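Local coordinates for protein polyketide synthase PksJ (Bacillus subtilis subsp. subtilis, PDB 4J1Q) that acts as an NADPH-dependent ketoreductase domain of the bacillaene polyketide assembly line, stereoselectively reducing alpha- and beta-keto groups, at residues E55-M66 with P150-K161. Sequence-based numbering, arbitrary orientation.
Sequences ERSVTDSIASHM and PEEMIDLHLKLK
In the N-terminal, Rossmann-like part of this ketoreductase, away from the NADPH-bearing half, helix 56-65 packs against the 150-155 loop and the first turns of helix 156-164. The two helices lie on the same face of the parallel strands 70-74, 46-52, 108-115 and 140-147. Their axes approach to 10.4 Å and cross at -61°; I62 and H157 are the nearest CA pair between the two helices. The inner layer is apolar. I62 and L156 lie side by side, both pointing down to the strands, with I62 CG2 3.8 Å from L156 CD2; beneath them I62 reaches I49 and L51, and L156 reaches I147. Further along, the M66 side chain crosses that of L160 at about a right angle, SD lying 3.6 Å from L160 CD1, while I113 and I145 back the leucine from the sheet. At the other end the loop closes over the start of helix 56-65, V58 facing P150 and E151. The bent E151 side chain runs past E55, its OE2 3.6 Å from E55 CG; the carboxylates are turned nearly perpendicular, and E55 OE2 and E151 OE2 stay 5.3 Å apart, so any like-charge repulsion is probably modest. Toward the outer surface, the rings of H65 and H157 are almost parallel (planes 12° apart) but slid until they barely overlap, with centroids 4.7 Å apart and the two CD2 carbons closest. H157 CG sits between the backbone N and the carbonyl carbon (chi1 55°), which carries the ring up beside H65. Rotation of the H65 ring is fixed from within its own helix, where ND1 donates to S61 O at 2.9 Å, the acceptor lying close to the ring plane and also receiving the H65 backbone N-H.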
loop_
_atom_site.group_PDB
_atom_site.type_symbol
_atom_site.label_atom_id
_atom_site.label_comp_id
_atom_site.label_asym_id
_atom_site.label_seq_id
_atom_site.Cartn_x
_atom_site.Cartn_y
_atom_site.Cartn_z
ATOM N N GLU A 55 -24.112 -5.196 -4.066
ATOM C CA GLU A 55 -25.564 -5.266 -3.903
ATOM C C GLU A 55 -26.130 -6.675 -4.068
ATOM O O GLU A 55 -25.667 -7.465 -4.900
ATOM C CB GLU A 55 -26.270 -4.287 -4.842
ATOM C CG GLU A 55 -26.079 -2.825 -4.470
ATOM C CD GLU A 55 -26.401 -2.537 -3.013
ATOM O OE1 GLU A 55 -27.438 -3.026 -2.516
ATOM O OE2 GLU A 55 -25.611 -1.815 -2.364
ATOM N N ARG A 56 -27.103 -6.985 -3.217
ATOM C CA ARG A 56 -27.808 -8.255 -3.226
ATOM C C ARG A 56 -28.199 -8.592 -4.653
ATOM O O ARG A 56 -28.085 -9.740 -5.097
ATOM C CB ARG A 56 -29.083 -8.112 -2.406
ATOM C CG ARG A 56 -29.949 -6.962 -2.902
ATOM C CD ARG A 56 -31.272 -6.835 -2.159
ATOM N NE ARG A 56 -31.994 -5.636 -2.595
ATOM C CZ ARG A 56 -33.320 -5.526 -2.653
ATOM N NH1 ARG A 56 -34.089 -6.550 -2.315
ATOM N NH2 ARG A 56 -33.876 -4.393 -3.064
ATOM N N SER A 57 -28.766 -7.593 -5.319
ATOM C CA SER A 57 -29.256 -7.747 -6.666
ATOM C C SER A 57 -28.099 -8.204 -7.529
ATOM O O SER A 57 -28.220 -9.149 -8.315
ATOM C CB SER A 57 -29.752 -6.406 -7.183
ATOM O OG SER A 57 -28.685 -5.485 -7.228
ATOM N N VAL A 58 -26.965 -7.539 -7.341
ATOM C CA VAL A 58 -25.786 -7.810 -8.145
ATOM C C VAL A 58 -25.423 -9.276 -7.994
ATOM O O VAL A 58 -25.246 -9.995 -8.978
ATOM C CB VAL A 58 -24.584 -6.962 -7.685
ATOM C CG1 VAL A 58 -23.344 -7.326 -8.486
ATOM C CG2 VAL A 58 -24.902 -5.482 -7.802
ATOM N N THR A 59 -25.379 -9.716 -6.744
ATOM C CA THR A 59 -25.021 -11.082 -6.425
ATOM C C THR A 59 -25.889 -12.066 -7.198
ATOM O O THR A 59 -25.390 -12.958 -7.888
ATOM C CB THR A 59 -25.220 -11.358 -4.928
ATOM O OG1 THR A 59 -24.604 -10.321 -4.156
ATOM C CG2 THR A 59 -24.617 -12.687 -4.569
ATOM N N ASP A 60 -27.196 -11.903 -7.060
ATOM C CA ASP A 60 -28.127 -12.855 -7.637
ATOM C C ASP A 60 -28.043 -12.872 -9.159
ATOM O O ASP A 60 -27.972 -13.942 -9.778
ATOM C CB ASP A 60 -29.546 -12.550 -7.173
ATOM C CG ASP A 60 -29.723 -12.768 -5.689
ATOM O OD1 ASP A 60 -28.840 -13.409 -5.076
ATOM O OD2 ASP A 60 -30.733 -12.292 -5.136
ATOM N N SER A 61 -28.004 -11.686 -9.755
ATOM C CA SER A 61 -27.959 -11.596 -11.202
ATOM C C SER A 61 -26.726 -12.325 -11.702
ATOM O O SER A 61 -26.804 -13.151 -12.612
ATOM C CB SER A 61 -27.920 -10.143 -11.647
ATOM O OG SER A 61 -26.715 -9.539 -11.233
ATOM N N ILE A 62 -25.592 -12.044 -11.071
ATOM C CA ILE A 62 -24.345 -12.626 -11.512
ATOM C C ILE A 62 -24.362 -14.148 -11.380
ATOM O O ILE A 62 -23.939 -14.855 -12.287
ATOM C CB ILE A 62 -23.131 -12.065 -10.748
ATOM C CG1 ILE A 62 -23.206 -12.449 -9.270
ATOM C CG2 ILE A 62 -22.999 -10.554 -10.957
ATOM C CD1 ILE A 62 -21.941 -12.171 -8.493
ATOM N N ALA A 63 -24.793 -14.654 -10.232
ATOM C CA ALA A 63 -24.773 -16.094 -10.036
ATOM C C ALA A 63 -25.603 -16.742 -11.140
ATOM O O ALA A 63 -25.119 -17.616 -11.875
ATOM C CB ALA A 63 -25.298 -16.468 -8.659
ATOM N N SER A 64 -26.792 -16.193 -11.354
ATOM C CA SER A 64 -27.719 -16.771 -12.315
ATOM C C SER A 64 -27.081 -16.781 -13.697
ATOM O O SER A 64 -27.111 -17.788 -14.408
ATOM C CB SER A 64 -29.031 -15.983 -12.347
ATOM O OG SER A 64 -29.295 -15.376 -11.094
ATOM N N HIS A 65 -26.464 -15.660 -14.052
ATOM C CA HIS A 65 -25.909 -15.491 -15.383
ATOM C C HIS A 65 -24.618 -16.228 -15.581
ATOM O O HIS A 65 -24.260 -16.557 -16.710
ATOM C CB HIS A 65 -25.748 -14.019 -15.709
ATOM C CG HIS A 65 -27.037 -13.344 -16.099
ATOM N ND1 HIS A 65 -27.993 -13.042 -15.203
ATOM C CD2 HIS A 65 -27.531 -12.967 -17.345
ATOM C CE1 HIS A 65 -29.034 -12.470 -15.833
ATOM N NE2 HIS A 65 -28.745 -12.414 -17.145
ATOM N N MET A 66 -23.924 -16.534 -14.490
ATOM C CA MET A 66 -22.555 -17.056 -14.577
ATOM C C MET A 66 -22.397 -18.406 -13.904
ATOM O O MET A 66 -21.371 -18.684 -13.299
ATOM C CB MET A 66 -21.550 -16.061 -13.967
ATOM C CG MET A 66 -21.341 -14.817 -14.810
ATOM S SD MET A 66 -20.167 -13.656 -14.102
ATOM C CE MET A 66 -21.126 -13.005 -12.722
ATOM N N PRO A 150 -22.260 -1.347 -9.835
ATOM C CA PRO A 150 -22.401 -2.565 -10.625
ATOM C C PRO A 150 -23.862 -3.049 -10.769
ATOM O O PRO A 150 -24.255 -3.476 -11.857
ATOM C CB PRO A 150 -21.532 -3.584 -9.873
ATOM C CG PRO A 150 -21.439 -3.065 -8.480
ATOM C CD PRO A 150 -21.522 -1.564 -8.577
ATOM N N GLU A 151 -24.664 -2.958 -9.708
ATOM C CA GLU A 151 -26.036 -3.480 -9.763
ATOM C C GLU A 151 -26.791 -2.847 -10.917
ATOM O O GLU A 151 -27.522 -3.518 -11.643
ATOM C CB GLU A 151 -26.787 -3.208 -8.462
ATOM C CG GLU A 151 -26.801 -1.743 -8.068
ATOM C CD GLU A 151 -25.402 -1.202 -7.873
ATOM O OE1 GLU A 151 -25.194 0.012 -8.054
ATOM O OE2 GLU A 151 -24.505 -2.005 -7.572
ATOM N N GLU A 152 -26.627 -1.541 -11.067
ATOM C CA GLU A 152 -27.345 -0.809 -12.087
ATOM C C GLU A 152 -27.003 -1.328 -13.476
ATOM O O GLU A 152 -27.881 -1.490 -14.313
ATOM C CB GLU A 152 -27.083 0.691 -11.958
ATOM C CG GLU A 152 -27.442 1.220 -10.577
ATOM C CD GLU A 152 -27.405 2.726 -10.480
ATOM O OE1 GLU A 152 -27.076 3.380 -11.492
ATOM O OE2 GLU A 152 -27.715 3.254 -9.391
ATOM N N MET A 153 -25.759 -1.735 -13.671
ATOM C CA MET A 153 -25.386 -2.353 -14.931
ATOM C C MET A 153 -25.781 -3.829 -14.986
ATOM O O MET A 153 -25.368 -4.625 -14.141
ATOM C CB MET A 153 -23.895 -2.198 -15.178
ATOM C CG MET A 153 -23.511 -2.389 -16.628
ATOM S SD MET A 153 -21.737 -2.243 -16.858
ATOM C CE MET A 153 -21.705 -1.244 -18.340
ATOM N N ILE A 154 -26.579 -4.196 -15.984
ATOM C CA ILE A 154 -26.911 -5.605 -16.187
ATOM C C ILE A 154 -26.290 -6.121 -17.478
ATOM O O ILE A 154 -26.704 -7.142 -18.023
ATOM C CB ILE A 154 -28.436 -5.853 -16.179
ATOM C CG1 ILE A 154 -28.980 -5.808 -14.746
ATOM C CG2 ILE A 154 -28.762 -7.198 -16.808
ATOM C CD1 ILE A 154 -29.314 -4.413 -14.248
ATOM N N ASP A 155 -25.285 -5.397 -17.951
ATOM C CA ASP A 155 -24.441 -5.866 -19.031
ATOM C C ASP A 155 -23.219 -6.579 -18.443
ATOM O O ASP A 155 -22.260 -6.890 -19.147
ATOM C CB ASP A 155 -23.996 -4.676 -19.876
ATOM C CG ASP A 155 -23.095 -5.081 -21.009
ATOM O OD1 ASP A 155 -23.008 -6.298 -21.288
ATOM O OD2 ASP A 155 -22.487 -4.185 -21.625
ATOM N N LEU A 156 -23.252 -6.793 -17.135
ATOM C CA LEU A 156 -22.035 -7.065 -16.383
ATOM C C LEU A 156 -21.339 -8.363 -16.818
ATOM O O LEU A 156 -20.121 -8.391 -17.028
ATOM C CB LEU A 156 -22.347 -7.097 -14.890
ATOM C CG LEU A 156 -21.178 -7.400 -13.966
ATOM C CD1 LEU A 156 -20.035 -6.420 -14.221
ATOM C CD2 LEU A 156 -21.659 -7.336 -12.523
ATOM N N HIS A 157 -22.125 -9.426 -16.968
ATOM C CA HIS A 157 -21.595 -10.771 -17.192
ATOM C C HIS A 157 -20.723 -10.899 -18.420
ATOM O O HIS A 157 -19.723 -11.620 -18.402
ATOM C CB HIS A 157 -22.730 -11.796 -17.230
ATOM C CG HIS A 157 -23.809 -11.475 -18.247
ATOM N ND1 HIS A 157 -23.635 -11.661 -19.570
ATOM C CD2 HIS A 157 -25.101 -10.969 -18.089
ATOM C CE1 HIS A 157 -24.747 -11.284 -20.225
ATOM N NE2 HIS A 157 -25.642 -10.858 -19.319
ATOM N N LEU A 158 -21.097 -10.229 -19.505
ATOM C CA LEU A 158 -20.286 -10.236 -20.732
ATOM C C LEU A 158 -18.912 -9.588 -20.510
ATOM O O LEU A 158 -17.887 -10.072 -20.996
ATOM C CB LEU A 158 -21.030 -9.550 -21.889
ATOM C CG LEU A 158 -22.327 -10.222 -22.363
ATOM C CD1 LEU A 158 -23.042 -9.396 -23.422
ATOM C CD2 LEU A 158 -22.067 -11.626 -22.888
ATOM N N LYS A 159 -18.890 -8.503 -19.747
ATOM C CA LYS A 159 -17.625 -7.841 -19.442
ATOM C C LYS A 159 -16.700 -8.779 -18.681
ATOM O O LYS A 159 -15.538 -8.960 -19.045
ATOM C CB LYS A 159 -17.867 -6.572 -18.631
ATOM C CG LYS A 159 -18.266 -5.381 -19.475
ATOM C CD LYS A 159 -19.394 -4.601 -18.830
ATOM C CE LYS A 159 -20.012 -3.634 -19.833
ATOM N NZ LYS A 159 -19.068 -2.548 -20.211
ATOM N N LEU A 160 -17.217 -9.363 -17.608
ATOM C CA LEU A 160 -16.417 -10.265 -16.795
ATOM C C LEU A 160 -15.911 -11.383 -17.685
ATOM O O LEU A 160 -14.706 -11.688 -17.691
ATOM C CB LEU A 160 -17.247 -10.850 -15.654
ATOM C CG LEU A 160 -17.793 -9.839 -14.645
ATOM C CD1 LEU A 160 -18.515 -10.560 -13.523
ATOM C CD2 LEU A 160 -16.666 -8.998 -14.081
ATOM N N LYS A 161 -16.835 -11.950 -18.473
ATOM C CA LYS A 161 -16.490 -12.913 -19.496
ATOM C C LYS A 161 -15.482 -12.342 -20.489
ATOM O O LYS A 161 -14.481 -12.987 -20.813
ATOM C CB LYS A 161 -17.746 -13.411 -20.234
ATOM C CG LYS A 161 -18.716 -14.185 -19.362
ATOM C CD LYS A 161 -19.957 -14.629 -20.127
ATOM C CE LYS A 161 -20.903 -15.399 -19.213
ATOM N NZ LYS A 161 -22.111 -15.921 -19.902
#